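Local coordinates for tudor domain-containing protein 1 (Homo sapiens, PDB 5M9N), which probably acts in the piRNA pathway that represses transposons during spermatogenesis, its Tudor domains binding arginine-methylated partners such as Piwi proteins, at residues 88-102 and 117-131. Numbering follows the deposited sequence.
Sequences ICCAQFSEDDQWYRA and YVDYGNFEILSLMRL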
loop_
_atom_site.group_PDB
_atom_site.type_symbol
_atom_site.label_atom_id
_atom_site.label_comp_id
_atom_site.label_asym_id
_atom_site.label_seq_id
_atom_site.Cartn_x
_atom_site.Cartn_y
_atom_site.Cartn_z
ATOM N N ILE A 88 2.979 -4.302 -13.679
ATOM C CA ILE A 88 3.873 -4.218 -12.501
ATOM C C ILE A 88 5.288 -4.135 -13.033
ATOM O O ILE A 88 5.618 -4.794 -14.007
ATOM C CB ILE A 88 3.699 -5.429 -11.583
ATOM C CG1 ILE A 88 2.244 -5.545 -11.123
ATOM C CG2 ILE A 88 4.554 -5.281 -10.320
ATOM C CD1 ILE A 88 1.759 -4.396 -10.254
ATOM N N CYS A 89 6.113 -3.308 -12.440
ATOM C CA CYS A 89 7.538 -3.259 -12.786
ATOM C C CYS A 89 8.322 -2.949 -11.502
ATOM O O CYS A 89 7.745 -3.037 -10.418
ATOM C CB CYS A 89 7.768 -2.217 -13.870
ATOM S SG CYS A 89 7.417 -0.533 -13.405
ATOM N N CYS A 90 9.612 -2.655 -11.618
ATOM C CA CYS A 90 10.451 -2.128 -10.525
ATOM C C CYS A 90 10.597 -0.628 -10.726
ATOM O O CYS A 90 10.700 -0.148 -11.872
ATOM C CB CYS A 90 11.809 -2.818 -10.480
ATOM S SG CYS A 90 11.758 -4.611 -10.550
ATOM N N ALA A 91 10.477 0.108 -9.627
ATOM C CA ALA A 91 10.637 1.536 -9.554
ATOM C C ALA A 91 11.622 1.883 -8.432
ATOM O O ALA A 91 11.526 1.307 -7.316
ATOM C CB ALA A 91 9.313 2.161 -9.268
ATOM N N GLN A 92 12.544 2.817 -8.713
ATOM C CA GLN A 92 13.515 3.262 -7.714
ATOM C C GLN A 92 12.990 4.503 -6.983
ATOM O O GLN A 92 12.852 5.591 -7.567
ATOM C CB GLN A 92 14.818 3.567 -8.462
ATOM C CG GLN A 92 16.029 3.720 -7.629
ATOM C CD GLN A 92 17.264 3.933 -8.471
ATOM O OE1 GLN A 92 17.205 4.174 -9.698
ATOM N NE2 GLN A 92 18.364 3.913 -7.835
ATOM N N PHE A 93 12.631 4.317 -5.732
ATOM C CA PHE A 93 11.995 5.330 -4.894
ATOM C C PHE A 93 12.874 6.548 -4.765
ATOM O O PHE A 93 14.073 6.418 -4.608
ATOM C CB PHE A 93 11.692 4.674 -3.510
ATOM C CG PHE A 93 10.943 5.543 -2.525
ATOM C CD1 PHE A 93 9.962 6.448 -2.935
ATOM C CD2 PHE A 93 11.154 5.364 -1.165
ATOM C CE1 PHE A 93 9.259 7.206 -2.016
ATOM C CE2 PHE A 93 10.467 6.119 -0.240
ATOM C CZ PHE A 93 9.513 7.029 -0.653
ATOM N N SER A 94 12.292 7.746 -4.901
ATOM C CA SER A 94 13.113 8.936 -4.924
ATOM C C SER A 94 13.851 9.181 -3.596
ATOM O O SER A 94 14.941 9.720 -3.617
ATOM C CB SER A 94 12.318 10.184 -5.235
ATOM O OG SER A 94 11.271 10.268 -4.316
ATOM N N GLU A 95 13.201 8.863 -2.489
ATOM C CA GLU A 95 13.736 9.237 -1.153
ATOM C C GLU A 95 14.889 8.360 -0.630
ATOM O O GLU A 95 15.636 8.802 0.223
ATOM C CB GLU A 95 12.634 9.211 -0.104
ATOM C CG GLU A 95 11.548 10.276 -0.175
ATOM C CD GLU A 95 10.569 10.123 1.014
ATOM O OE1 GLU A 95 11.008 10.207 2.180
ATOM O OE2 GLU A 95 9.356 9.911 0.811
ATOM N N ASP A 96 15.012 7.116 -1.086
ATOM C CA ASP A 96 16.135 6.262 -0.641
ATOM C C ASP A 96 16.854 5.575 -1.818
ATOM O O ASP A 96 17.816 4.874 -1.610
ATOM C CB ASP A 96 15.624 5.193 0.374
ATOM C CG ASP A 96 14.630 4.193 -0.244
ATOM O OD1 ASP A 96 14.348 4.307 -1.462
ATOM O OD2 ASP A 96 14.109 3.289 0.449
ATOM N N ASP A 97 16.331 5.704 -3.042
ATOM C CA ASP A 97 16.956 5.098 -4.235
ATOM C C ASP A 97 17.014 3.611 -4.240
ATOM O O ASP A 97 17.763 3.031 -5.015
ATOM C CB ASP A 97 18.349 5.696 -4.520
ATOM C CG ASP A 97 18.256 7.121 -4.953
ATOM O OD1 ASP A 97 17.337 7.425 -5.756
ATOM O OD2 ASP A 97 19.097 7.941 -4.526
ATOM N N GLN A 98 16.134 2.991 -3.449
ATOM C CA GLN A 98 16.028 1.570 -3.412
ATOM C C GLN A 98 14.918 1.219 -4.368
ATOM O O GLN A 98 14.108 2.055 -4.652
ATOM C CB GLN A 98 15.681 1.138 -2.008
ATOM C CG GLN A 98 16.710 1.583 -0.981
ATOM C CD GLN A 98 18.129 1.253 -1.395
ATOM O OE1 GLN A 98 18.890 2.139 -1.779
ATOM N NE2 GLN A 98 18.480 -0.029 -1.393
ATOM N N TRP A 99 14.897 -0.048 -4.760
ATOM C CA TRP A 99 14.009 -0.603 -5.739
ATOM C C TRP A 99 12.795 -1.262 -5.037
ATOM O O TRP A 99 12.954 -1.983 -4.062
ATOM C CB TRP A 99 14.755 -1.611 -6.571
ATOM C CG TRP A 99 15.694 -0.906 -7.554
ATOM C CD1 TRP A 99 17.056 -0.714 -7.383
ATOM C CD2 TRP A 99 15.367 -0.312 -8.798
ATOM N NE1 TRP A 99 17.578 -0.060 -8.436
ATOM C CE2 TRP A 99 16.578 0.207 -9.334
ATOM C CE3 TRP A 99 14.185 -0.180 -9.543
ATOM C CZ2 TRP A 99 16.637 0.844 -10.561
ATOM C CZ3 TRP A 99 14.235 0.485 -10.761
ATOM C CH2 TRP A 99 15.472 0.979 -11.277
ATOM N N TYR A 100 11.615 -0.978 -5.558
ATOM C CA TYR A 100 10.339 -1.428 -4.992
ATOM C C TYR A 100 9.471 -1.946 -6.100
ATOM O O TYR A 100 9.684 -1.572 -7.259
ATOM C CB TYR A 100 9.673 -0.264 -4.240
ATOM C CG TYR A 100 10.426 0.178 -2.997
ATOM C CD1 TYR A 100 10.220 -0.395 -1.764
ATOM C CD2 TYR A 100 11.375 1.163 -3.085
ATOM C CE1 TYR A 100 11.002 -0.011 -0.633
ATOM C CE2 TYR A 100 12.103 1.583 -2.018
ATOM C CZ TYR A 100 11.929 0.983 -0.773
ATOM O OH TYR A 100 12.678 1.498 0.217
ATOM N N ARG A 101 8.451 -2.727 -5.757
ATOM C CA ARG A 101 7.445 -3.144 -6.740
ATOM C C ARG A 101 6.409 -2.039 -6.959
ATOM O O ARG A 101 5.958 -1.324 -6.048
ATOM C CB ARG A 101 6.842 -4.473 -6.347
ATOM C CG ARG A 101 7.899 -5.537 -6.164
ATOM C CD ARG A 101 7.338 -6.891 -5.971
ATOM N NE ARG A 101 6.358 -6.968 -4.882
ATOM C CZ ARG A 101 5.832 -8.090 -4.450
ATOM N NH1 ARG A 101 6.158 -9.254 -4.965
ATOM N NH2 ARG A 101 4.955 -8.063 -3.486
ATOM N N ALA A 102 6.078 -1.804 -8.234
ATOM C CA ALA A 102 5.264 -0.666 -8.512
ATOM C C ALA A 102 4.323 -0.937 -9.699
ATOM O O ALA A 102 4.699 -1.630 -10.623
ATOM C CB ALA A 102 6.107 0.533 -8.806
ATOM N N TYR A 117 3.334 2.278 -5.226
ATOM C CA TYR A 117 4.195 1.264 -4.608
ATOM C C TYR A 117 3.326 0.219 -3.985
ATOM O O TYR A 117 2.648 0.473 -2.958
ATOM C CB TYR A 117 5.134 1.888 -3.602
ATOM C CG TYR A 117 6.167 2.773 -4.266
ATOM C CD1 TYR A 117 7.219 2.229 -4.971
ATOM C CD2 TYR A 117 6.029 4.160 -4.278
ATOM C CE1 TYR A 117 8.153 3.026 -5.592
ATOM C CE2 TYR A 117 6.954 4.950 -4.902
ATOM C CZ TYR A 117 8.008 4.385 -5.603
ATOM O OH TYR A 117 8.963 5.202 -6.205
ATOM N N VAL A 118 3.284 -0.945 -4.616
ATOM C CA VAL A 118 2.231 -1.905 -4.290
ATOM C C VAL A 118 2.426 -2.607 -2.909
ATOM O O VAL A 118 1.544 -3.260 -2.365
ATOM C CB VAL A 118 2.104 -2.994 -5.335
ATOM C CG1 VAL A 118 1.570 -2.412 -6.616
ATOM C CG2 VAL A 118 3.405 -3.767 -5.543
ATOM N N ASP A 119 3.577 -2.463 -2.378
ATOM C CA ASP A 119 3.853 -3.057 -1.028
ATOM C C ASP A 119 3.762 -2.074 0.104
ATOM O O ASP A 119 3.888 -2.487 1.329
ATOM C CB ASP A 119 5.215 -3.682 -1.111
ATOM C CG ASP A 119 5.231 -4.886 -1.975
ATOM O OD1 ASP A 119 4.309 -5.770 -1.853
ATOM O OD2 ASP A 119 6.220 -4.975 -2.718
ATOM N N TYR A 120 3.495 -0.802 -0.224
ATOM C CA TYR A 120 3.563 0.286 0.750
ATOM C C TYR A 120 2.382 1.192 0.684
ATOM O O TYR A 120 1.958 1.698 1.728
ATOM C CB TYR A 120 4.885 1.117 0.668
ATOM C CG TYR A 120 6.058 0.338 1.081
ATOM C CD1 TYR A 120 6.674 -0.529 0.188
ATOM C CD2 TYR A 120 6.550 0.410 2.391
ATOM C CE1 TYR A 120 7.711 -1.313 0.549
ATOM C CE2 TYR A 120 7.609 -0.405 2.798
ATOM C CZ TYR A 120 8.189 -1.245 1.865
ATOM O OH TYR A 120 9.205 -2.103 2.144
ATOM N N GLY A 121 1.878 1.498 -0.514
ATOM C CA GLY A 121 0.712 2.289 -0.664
ATOM C C GLY A 121 0.866 3.722 -1.078
ATOM O O GLY A 121 -0.144 4.391 -1.442
ATOM N N ASN A 122 2.096 4.199 -1.083
ATOM C CA ASN A 122 2.391 5.525 -1.555
ATOM C C ASN A 122 2.571 5.489 -3.088
ATOM O O ASN A 122 2.470 4.435 -3.733
ATOM C CB ASN A 122 3.607 6.112 -0.794
ATOM C CG ASN A 122 4.872 5.354 -1.048
ATOM O OD1 ASN A 122 4.907 4.142 -0.987
ATOM N ND2 ASN A 122 5.884 6.060 -1.461
ATOM N N PHE A 123 2.778 6.669 -3.649
ATOM C CA PHE A 123 2.858 6.881 -5.078
ATOM C C PHE A 123 3.786 8.063 -5.377
ATOM O O PHE A 123 4.048 8.875 -4.529
ATOM C CB PHE A 123 1.460 7.050 -5.655
ATOM C CG PHE A 123 0.815 8.364 -5.299
ATOM C CD1 PHE A 123 1.168 9.548 -5.986
ATOM C CD2 PHE A 123 -0.123 8.430 -4.274
ATOM C CE1 PHE A 123 0.666 10.757 -5.607
ATOM C CE2 PHE A 123 -0.663 9.658 -3.903
ATOM C CZ PHE A 123 -0.300 10.817 -4.602
ATOM N N GLU A 124 4.320 8.139 -6.595
ATOM C CA GLU A 124 5.030 9.317 -7.071
ATOM C C GLU A 124 5.144 9.289 -8.598
ATOM O O GLU A 124 4.776 8.312 -9.212
ATOM C CB GLU A 124 6.429 9.461 -6.493
ATOM C CG GLU A 124 7.401 8.360 -6.821
ATOM C CD GLU A 124 8.705 8.489 -5.994
ATOM O OE1 GLU A 124 9.049 9.606 -5.570
ATOM O OE2 GLU A 124 9.376 7.481 -5.823
ATOM N N ILE A 125 5.690 10.360 -9.141
ATOM C CA ILE A 125 5.985 10.450 -10.570
ATOM C C ILE A 125 7.467 10.338 -10.767
ATOM O O ILE A 125 8.231 11.050 -10.138
ATOM C CB ILE A 125 5.422 11.756 -11.165
ATOM C CG1 ILE A 125 3.911 11.679 -11.123
ATOM C CG2 ILE A 125 5.892 11.948 -12.616
ATOM C CD1 ILE A 125 3.264 13.037 -11.329
ATOM N N LEU A 126 7.861 9.414 -11.617
ATOM C CA LEU A 126 9.242 9.076 -11.834
ATOM C C LEU A 126 9.599 9.148 -13.319
ATOM O O LEU A 126 8.830 8.713 -14.168
ATOM C CB LEU A 126 9.524 7.666 -11.361
ATOM C CG LEU A 126 9.406 7.436 -9.852
ATOM C CD1 LEU A 126 9.769 5.993 -9.540
ATOM C CD2 LEU A 126 10.346 8.356 -9.106
ATOM N N SER A 127 10.801 9.659 -13.561
ATOM C CA SER A 127 11.511 9.421 -14.788
ATOM C C SER A 127 11.501 7.937 -15.175
ATOM O O SER A 127 11.719 7.058 -14.321
ATOM C CB SER A 127 12.950 9.888 -14.580
ATOM O OG SER A 127 13.707 9.627 -15.743
ATOM N N LEU A 128 11.317 7.641 -16.460
ATOM C CA LEU A 128 11.517 6.273 -16.990
ATOM C C LEU A 128 12.878 5.637 -16.665
ATOM O O LEU A 128 12.988 4.402 -16.583
ATOM C CB LEU A 128 11.266 6.225 -18.511
ATOM C CG LEU A 128 9.860 6.515 -19.026
ATOM C CD1 LEU A 128 9.847 6.473 -20.546
ATOM C CD2 LEU A 128 8.873 5.505 -18.560
ATOM N N MET A 129 13.890 6.471 -16.426
ATOM C CA MET A 129 15.190 5.980 -16.039
ATOM C C MET A 129 15.109 5.271 -14.656
ATOM O O MET A 129 15.961 4.463 -14.365
ATOM C CB MET A 129 16.213 7.111 -15.983
ATOM C CG MET A 129 16.350 7.960 -17.242
ATOM S SD MET A 129 17.347 7.051 -18.425
ATOM C CE MET A 129 17.146 8.077 -19.909
ATOM N N ARG A 130 14.064 5.534 -13.854
ATOM C CA ARG A 130 13.929 4.936 -12.498
ATOM C C ARG A 130 12.991 3.734 -12.549
ATOM O O ARG A 130 12.658 3.169 -11.504
ATOM C CB ARG A 130 13.547 6.027 -11.440
ATOM C CG ARG A 130 14.735 6.970 -11.218
ATOM C CD ARG A 130 14.555 8.248 -10.397
ATOM N NE ARG A 130 14.555 7.871 -9.044
ATOM C CZ ARG A 130 15.406 8.189 -8.079
ATOM N NH1 ARG A 130 16.395 9.075 -8.174
ATOM N NH2 ARG A 130 15.200 7.590 -6.965
ATOM N N LEU A 131 12.592 3.289 -13.753
ATOM C CA LEU A 131 11.822 2.036 -13.865
ATOM C C LEU A 131 12.683 0.971 -14.545
ATOM O O LEU A 131 13.483 1.338 -15.361
ATOM C CB LEU A 131 10.519 2.212 -14.599
ATOM C CG LEU A 131 9.681 3.445 -14.224
ATOM C CD1 LEU A 131 8.547 3.654 -15.246
ATOM C CD2 LEU A 131 9.149 3.305 -12.828
HETATM O O HOH W 1 8.355 -3.350 -3.124
HETATM O O HOH W 2 6.075 -1.319 -3.405
#
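Ala91 packs its CB against Leu131 CD2 at 3.7 Å and also meets Leu126 CD1 and the Tyr117 ring. Tyr117 CD1 lies 3.6 Å from Tyr100 CB. The far end of the Tyr117 ring meets Phe93 obliquely, with the planes 67° apart. Tyr100 turns its ring edge to the face of Tyr120 in an offset edge-to-face pair, the planes at 90°, completing an aromatic cluster. This is the core of a Tudor barrel: strand 88-92 and the start of strand 99-109 are neighbours in its antiparallel sheet, and the chain of 117-131 curls round them. Tyr100 and Asn122 both pack on a modified side chain of the bound peptide, consistent with Tyr100 being part of the aromatic cage for dimethylarginine and Asn122 lying beside it. Glu124 holds the turn after Phe93 with both syn lone pairs: OE2 takes Ser94 N at 3.1 Å and OE1 takes Ser94 OG at 2.6 Å. On one side, still buried, Arg101 grips Asp119 side-on, NE to OD2 and NH2 to OD1, both 2.9 Å. Gln144 N also bonds Asp119 OD1, which helps fix the carboxylate. On another side Arg130 bends at chi3 (78°), bringing NE and NH2 to Gln92 O, 3.2 and 3.1 Å away.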